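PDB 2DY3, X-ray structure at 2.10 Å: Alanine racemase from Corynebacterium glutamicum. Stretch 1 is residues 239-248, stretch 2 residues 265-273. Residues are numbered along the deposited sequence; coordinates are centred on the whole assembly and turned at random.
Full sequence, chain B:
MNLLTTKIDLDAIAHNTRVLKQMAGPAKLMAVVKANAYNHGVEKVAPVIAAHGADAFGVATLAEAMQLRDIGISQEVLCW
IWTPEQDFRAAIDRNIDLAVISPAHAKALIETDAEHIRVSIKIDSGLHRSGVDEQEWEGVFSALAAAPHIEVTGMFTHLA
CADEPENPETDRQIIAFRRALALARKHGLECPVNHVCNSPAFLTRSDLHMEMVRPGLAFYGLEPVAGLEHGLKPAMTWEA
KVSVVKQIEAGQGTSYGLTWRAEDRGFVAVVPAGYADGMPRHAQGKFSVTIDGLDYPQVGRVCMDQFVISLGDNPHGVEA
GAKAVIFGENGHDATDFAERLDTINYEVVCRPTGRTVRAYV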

ATOM      1  N   GLU B 239     -13.630  -5.804   1.783  1.00 17.76           N
ATOM      2  CA  GLU B 239     -14.527  -6.596   0.951  1.00 20.71           C
ATOM      3  C   GLU B 239     -14.612  -6.119  -0.496  1.00 21.40           C
ATOM      4  O   GLU B 239     -14.457  -4.932  -0.798  1.00 21.18           O
ATOM      5  N   ALA B 240     -14.872  -7.065  -1.388  1.00 19.81           N
ATOM      6  CA  ALA B 240     -14.982  -6.767  -2.805  1.00 21.03           C
ATOM      7  C   ALA B 240     -16.247  -7.387  -3.367  1.00 21.56           C
ATOM      8  O   ALA B 240     -16.817  -8.309  -2.787  1.00 23.35           O
ATOM      9  N   LYS B 241     -16.695  -6.860  -4.495  1.00 22.68           N
ATOM     10  CA  LYS B 241     -17.873  -7.389  -5.148  1.00 21.11           C
ATOM     11  C   LYS B 241     -17.371  -8.217  -6.323  1.00 19.86           C
ATOM     12  O   LYS B 241     -16.540  -7.750  -7.108  1.00 17.53           O
ATOM     13  N   VAL B 242     -17.853  -9.451  -6.422  1.00 17.02           N
ATOM     14  CA  VAL B 242     -17.452 -10.346  -7.496  1.00 15.76           C
ATOM     15  C   VAL B 242     -17.778  -9.718  -8.843  1.00 17.03           C
ATOM     16  O   VAL B 242     -18.911  -9.303  -9.087  1.00 17.72           O
ATOM     17  N   SER B 243     -16.783  -9.645  -9.718  1.00 16.31           N
ATOM     18  CA  SER B 243     -16.982  -9.045 -11.030  1.00 17.82           C
ATOM     19  C   SER B 243     -17.566 -10.026 -12.032  1.00 18.84           C
ATOM     20  O   SER B 243     -18.393  -9.657 -12.864  1.00 19.39           O
ATOM     21  N   VAL B 244     -17.131 -11.277 -11.957  1.00 17.15           N
ATOM     22  CA  VAL B 244     -17.617 -12.292 -12.876  1.00 18.30           C
ATOM     23  C   VAL B 244     -17.586 -13.683 -12.258  1.00 18.21           C
ATOM     24  O   VAL B 244     -16.680 -14.015 -11.490  1.00 15.89           O
ATOM     25  N   VAL B 245     -18.593 -14.484 -12.593  1.00 20.50           N
ATOM     26  CA  VAL B 245     -18.673 -15.864 -12.135  1.00 21.09           C
ATOM     27  C   VAL B 245     -18.510 -16.691 -13.396  1.00 24.00           C
ATOM     28  O   VAL B 245     -19.279 -16.552 -14.345  1.00 25.72           O
ATOM     29  N   LYS B 246     -17.496 -17.542 -13.409  1.00 27.61           N
ATOM     30  CA  LYS B 246     -17.204 -18.349 -14.587  1.00 32.28           C
ATOM     31  C   LYS B 246     -17.385 -19.839 -14.348  1.00 34.22           C
ATOM     32  O   LYS B 246     -17.013 -20.359 -13.300  1.00 34.59           O
ATOM     33  N   GLN B 247     -17.959 -20.523 -15.328  1.00 37.39           N
ATOM     34  CA  GLN B 247     -18.143 -21.957 -15.220  1.00 40.45           C
ATOM     35  C   GLN B 247     -17.059 -22.641 -16.032  1.00 41.51           C
ATOM     36  O   GLN B 247     -16.799 -22.266 -17.174  1.00 42.40           O
ATOM     37  N   ILE B 248     -16.415 -23.628 -15.428  1.00 42.97           N
ATOM     38  CA  ILE B 248     -15.374 -24.380 -16.108  1.00 44.62           C
ATOM     39  C   ILE B 248     -16.000 -25.708 -16.500  1.00 45.47           C
ATOM     40  O   ILE B 248     -15.940 -26.680 -15.749  1.00 46.89           O
ATOM     41  N   ARG B 265     -18.647 -30.037 -13.223  1.00 49.09           N
ATOM     42  CA  ARG B 265     -19.385 -28.806 -13.473  1.00 48.28           C
ATOM     43  C   ARG B 265     -18.940 -27.822 -12.400  1.00 45.59           C
ATOM     44  O   ARG B 265     -19.663 -27.566 -11.435  1.00 46.79           O
ATOM     45  N   GLY B 266     -17.735 -27.287 -12.569  1.00 41.52           N
ATOM     46  CA  GLY B 266     -17.200 -26.351 -11.603  1.00 35.38           C
ATOM     47  C   GLY B 266     -17.357 -24.901 -12.005  1.00 31.90           C
ATOM     48  O   GLY B 266     -17.638 -24.580 -13.158  1.00 30.15           O
ATOM     49  N   PHE B 267     -17.172 -24.022 -11.033  1.00 26.03           N
ATOM     50  CA  PHE B 267     -17.289 -22.595 -11.253  1.00 23.63           C
ATOM     51  C   PHE B 267     -16.217 -21.884 -10.436  1.00 21.20           C
ATOM     52  O   PHE B 267     -15.762 -22.393  -9.410  1.00 19.25           O
ATOM     53  N   VAL B 268     -15.819 -20.709 -10.907  1.00 18.79           N
ATOM     54  CA  VAL B 268     -14.853 -19.873 -10.214  1.00 18.32           C
ATOM     55  C   VAL B 268     -15.459 -18.483 -10.259  1.00 18.25           C
ATOM     56  O   VAL B 268     -16.336 -18.210 -11.080  1.00 17.23           O
ATOM     57  N   ALA B 269     -15.005 -17.615  -9.365  1.00 18.29           N
ATOM     58  CA  ALA B 269     -15.487 -16.245  -9.320  1.00 16.71           C
ATOM     59  C   ALA B 269     -14.275 -15.323  -9.293  1.00 17.11           C
ATOM     60  O   ALA B 269     -13.247 -15.643  -8.694  1.00 13.89           O
ATOM     61  N   VAL B 270     -14.391 -14.187  -9.965  1.00 15.61           N
ATOM     62  CA  VAL B 270     -13.305 -13.225 -10.003  1.00 15.86           C
ATOM     63  C   VAL B 270     -13.618 -12.087  -9.043  1.00 15.06           C
ATOM     64  O   VAL B 270     -14.710 -11.530  -9.075  1.00 14.00           O
ATOM     65  N   VAL B 271     -12.682 -11.765  -8.158  1.00 16.51           N
ATOM     66  CA  VAL B 271     -12.898 -10.658  -7.240  1.00 16.78           C
ATOM     67  C   VAL B 271     -11.878  -9.586  -7.601  1.00 16.56           C
ATOM     68  O   VAL B 271     -10.680  -9.844  -7.674  1.00 18.16           O
ATOM     69  N   PRO B 272     -12.363  -8.369  -7.874  1.00 16.06           N
ATOM     70  CA  PRO B 272     -11.604  -7.176  -8.255  1.00 16.07           C
ATOM     71  C   PRO B 272     -10.610  -6.626  -7.238  1.00 15.77           C
ATOM     72  O   PRO B 272     -10.739  -5.489  -6.794  1.00 14.08           O
ATOM     73  N   ALA B 273      -9.617  -7.437  -6.888  1.00 17.23           N
ATOM     74  CA  ALA B 273      -8.570  -7.032  -5.954  1.00 16.18           C
ATOM     75  C   ALA B 273      -7.301  -7.814  -6.303  1.00 16.09           C
ATOM     76  O   ALA B 273      -7.343  -9.044  -6.388  1.00 15.20           O
TER

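Neighbouring antiparallel strands seldom meet as flat surfaces; their side chains project above and below the sheet, and each face must find its own fit. The strand that runs through Val245, Lys246 and Gln247, and its partner 267-271, illustrate the principle in this alanine racemase. The backbone sets the spacing: Lys246 and Val268 exchange N-to-O hydrogen bonds of 2.7 Å in both directions, and Ile248 N reaches Gly266 O at 2.7 Å.

On the face shared by Val245, Gln247, Phe267 and Ala269, large and small alternate. Phe267 (chi1 m) points onto this face, and its ring end comes nearer to the other strand; the extended Gln247 (t, t) lies across it, placing CG over one ring face, 3.8 Å from the ring centroid, in a CH-pi contact. The amide continues past the ring, where Gln247 OE1 accepts a weak hydrogen bond from Arg265 NE at 3.4 Å. Beside this bulky pair Ala269 leaves a shallower place. Val245 (t) borders it loosely, with CG2 4.3 Å from Ala269 CB, while Val242 (t) fits more closely: although its CA-to-CB bond points away overall, its CG1 lies 3.7 Å from Ala269 CB.

The face bearing Val244, Lys246, Val268 and Val270 is built differently. Val268 (m) presents two methyl bumps to separate neighbours: CG1 meets Ile248 CD1 at 3.5 Å, at the tip of an m, t side chain, and CG2 rests 3.7 Å from Lys246 CB. Lys246 thus contributes its aliphatic base here, while its end leads away to a polar partner elsewhere in the structure. Val244 and Val270, both t, only graze one another, Val244 CB and Val270 CG2 lying 4.5 Å apart.

At the Val271 and Pro272 end of the contact, Ala240 fits closely. It points toward stretch 2, its CB 3.6 Å from Val271 CG2 and 4.1 Å from Pro272 CG, a single methyl bridging two larger shapes. Pro272 likewise points toward stretch 1. Ser243 (p) does the same toward stretch 2, OG lying 3.5 Å from Val270 CB, while its backbone N donates to Val270 O at 2.9 Å.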

ATOM      1  CB  GLU B 239     -15.936  -6.609   1.566  1.00 22.48           C
ATOM      2  CG  GLU B 239     -16.640  -5.262   1.550  1.00 27.04           C
ATOM      3  CD  GLU B 239     -17.918  -5.242   2.386  1.00 29.94           C
ATOM      4  OE1 GLU B 239     -18.658  -4.241   2.318  1.00 30.12           O
ATOM      5  OE2 GLU B 239     -18.181  -6.220   3.116  1.00 33.01           O
ATOM      6  CB  ALA B 240     -13.762  -7.313  -3.547  1.00 19.00           C
ATOM      7  CB  LYS B 241     -18.768  -6.240  -5.617  1.00 24.94           C
ATOM      8  CG  LYS B 241     -19.271  -5.389  -4.457  1.00 27.39           C
ATOM      9  CD  LYS B 241     -20.478  -4.558  -4.838  1.00 32.00           C
ATOM     10  CE  LYS B 241     -21.121  -3.946  -3.600  1.00 32.66           C
ATOM     11  NZ  LYS B 241     -22.320  -3.128  -3.931  1.00 35.85           N
ATOM     12  CB  VAL B 242     -18.176 -11.705  -7.373  1.00 16.24           C
ATOM     13  CG1 VAL B 242     -17.747 -12.636  -8.512  1.00 13.22           C
ATOM     14  CG2 VAL B 242     -17.866 -12.329  -6.017  1.00 14.12           C
ATOM     15  CB  SER B 243     -15.655  -8.509 -11.563  1.00 18.69           C
ATOM     16  OG  SER B 243     -14.709  -9.552 -11.691  1.00 17.97           O
ATOM     17  CB  VAL B 244     -16.759 -12.342 -14.179  1.00 19.22           C
ATOM     18  CG1 VAL B 244     -17.289 -13.413 -15.104  1.00 17.90           C
ATOM     19  CG2 VAL B 244     -16.773 -11.003 -14.885  1.00 19.40           C
ATOM     20  CB  VAL B 245     -20.025 -16.178 -11.479  1.00 19.06           C
ATOM     21  CG1 VAL B 245     -20.195 -17.686 -11.341  1.00 17.02           C
ATOM     22  CG2 VAL B 245     -20.092 -15.517 -10.100  1.00 17.13           C
ATOM     23  CB  LYS B 246     -15.762 -18.091 -15.031  1.00 31.57           C
ATOM     24  CG  LYS B 246     -15.503 -18.283 -16.513  1.00 33.78           C
ATOM     25  CD  LYS B 246     -16.274 -17.251 -17.321  1.00 33.70           C
ATOM     26  CE  LYS B 246     -15.575 -16.944 -18.622  1.00 31.81           C
ATOM     27  NZ  LYS B 246     -14.313 -16.204 -18.381  1.00 29.96           N
ATOM     28  CB  GLN B 247     -19.511 -22.386 -15.750  1.00 42.44           C
ATOM     29  CG  GLN B 247     -19.711 -23.897 -15.687  1.00 45.88           C
ATOM     30  CD  GLN B 247     -21.108 -24.338 -16.078  1.00 48.32           C
ATOM     31  OE1 GLN B 247     -21.422 -25.528 -16.040  1.00 49.62           O
ATOM     32  NE2 GLN B 247     -21.954 -23.382 -16.453  1.00 49.01           N
ATOM     33  CB  ILE B 248     -14.173 -24.637 -15.184  1.00 45.77           C
ATOM     34  CG1 ILE B 248     -13.626 -23.304 -14.669  1.00 45.25           C
ATOM     35  CG2 ILE B 248     -13.093 -25.407 -15.934  1.00 44.68           C
ATOM     36  CD1 ILE B 248     -12.503 -23.449 -13.670  1.00 46.81           C
ATOM     37  CB  ARG B 265     -20.896 -29.028 -13.372  1.00 50.29           C
ATOM     38  CG  ARG B 265     -21.697 -27.876 -13.960  1.00 53.23           C
ATOM     39  CD  ARG B 265     -23.121 -27.827 -13.441  1.00 54.96           C
ATOM     40  NE  ARG B 265     -23.837 -26.675 -13.984  1.00 57.07           N
ATOM     41  CZ  ARG B 265     -24.939 -26.159 -13.452  1.00 57.90           C
ATOM     42  NH1 ARG B 265     -25.458 -26.690 -12.353  1.00 57.86           N
ATOM     43  NH2 ARG B 265     -25.520 -25.108 -14.017  1.00 58.24           N
ATOM     44  CB  PHE B 267     -18.657 -22.093 -10.781  1.00 22.90           C
ATOM     45  CG  PHE B 267     -19.821 -22.740 -11.468  1.00 23.47           C
ATOM     46  CD1 PHE B 267     -20.465 -22.104 -12.519  1.00 23.42           C
ATOM     47  CD2 PHE B 267     -20.288 -23.976 -11.050  1.00 22.72           C
ATOM     48  CE1 PHE B 267     -21.557 -22.688 -13.138  1.00 25.02           C
ATOM     49  CE2 PHE B 267     -21.376 -24.567 -11.662  1.00 25.16           C
ATOM     50  CZ  PHE B 267     -22.014 -23.920 -12.710  1.00 27.06           C
ATOM     51  CB  VAL B 268     -13.460 -19.829 -10.913  1.00 18.13           C
ATOM     52  CG1 VAL B 268     -12.845 -21.210 -10.937  1.00 18.29           C
ATOM     53  CG2 VAL B 268     -13.584 -19.256 -12.315  1.00 16.11           C
ATOM     54  CB  ALA B 269     -16.358 -16.021  -8.074  1.00 16.64           C
ATOM     55  CB  VAL B 270     -13.126 -12.650 -11.423  1.00 16.39           C
ATOM     56  CG1 VAL B 270     -11.950 -11.681 -11.452  1.00 17.28           C
ATOM     57  CG2 VAL B 270     -12.891 -13.789 -12.415  1.00 17.71           C
ATOM     58  CB  VAL B 271     -12.789 -11.113  -5.752  1.00 18.49           C
ATOM     59  CG1 VAL B 271     -12.198 -12.501  -5.678  1.00 21.46           C
ATOM     60  CG2 VAL B 271     -11.986 -10.118  -4.943  1.00 19.98           C
ATOM     61  CB  PRO B 272     -12.705  -6.168  -8.592  1.00 16.25           C
ATOM     62  CG  PRO B 272     -13.759  -6.515  -7.609  1.00 13.73           C
ATOM     63  CD  PRO B 272     -13.788  -8.037  -7.700  1.00 15.45           C
ATOM     64  CB  ALA B 273      -8.997  -7.322  -4.521  1.00 18.14           C
TER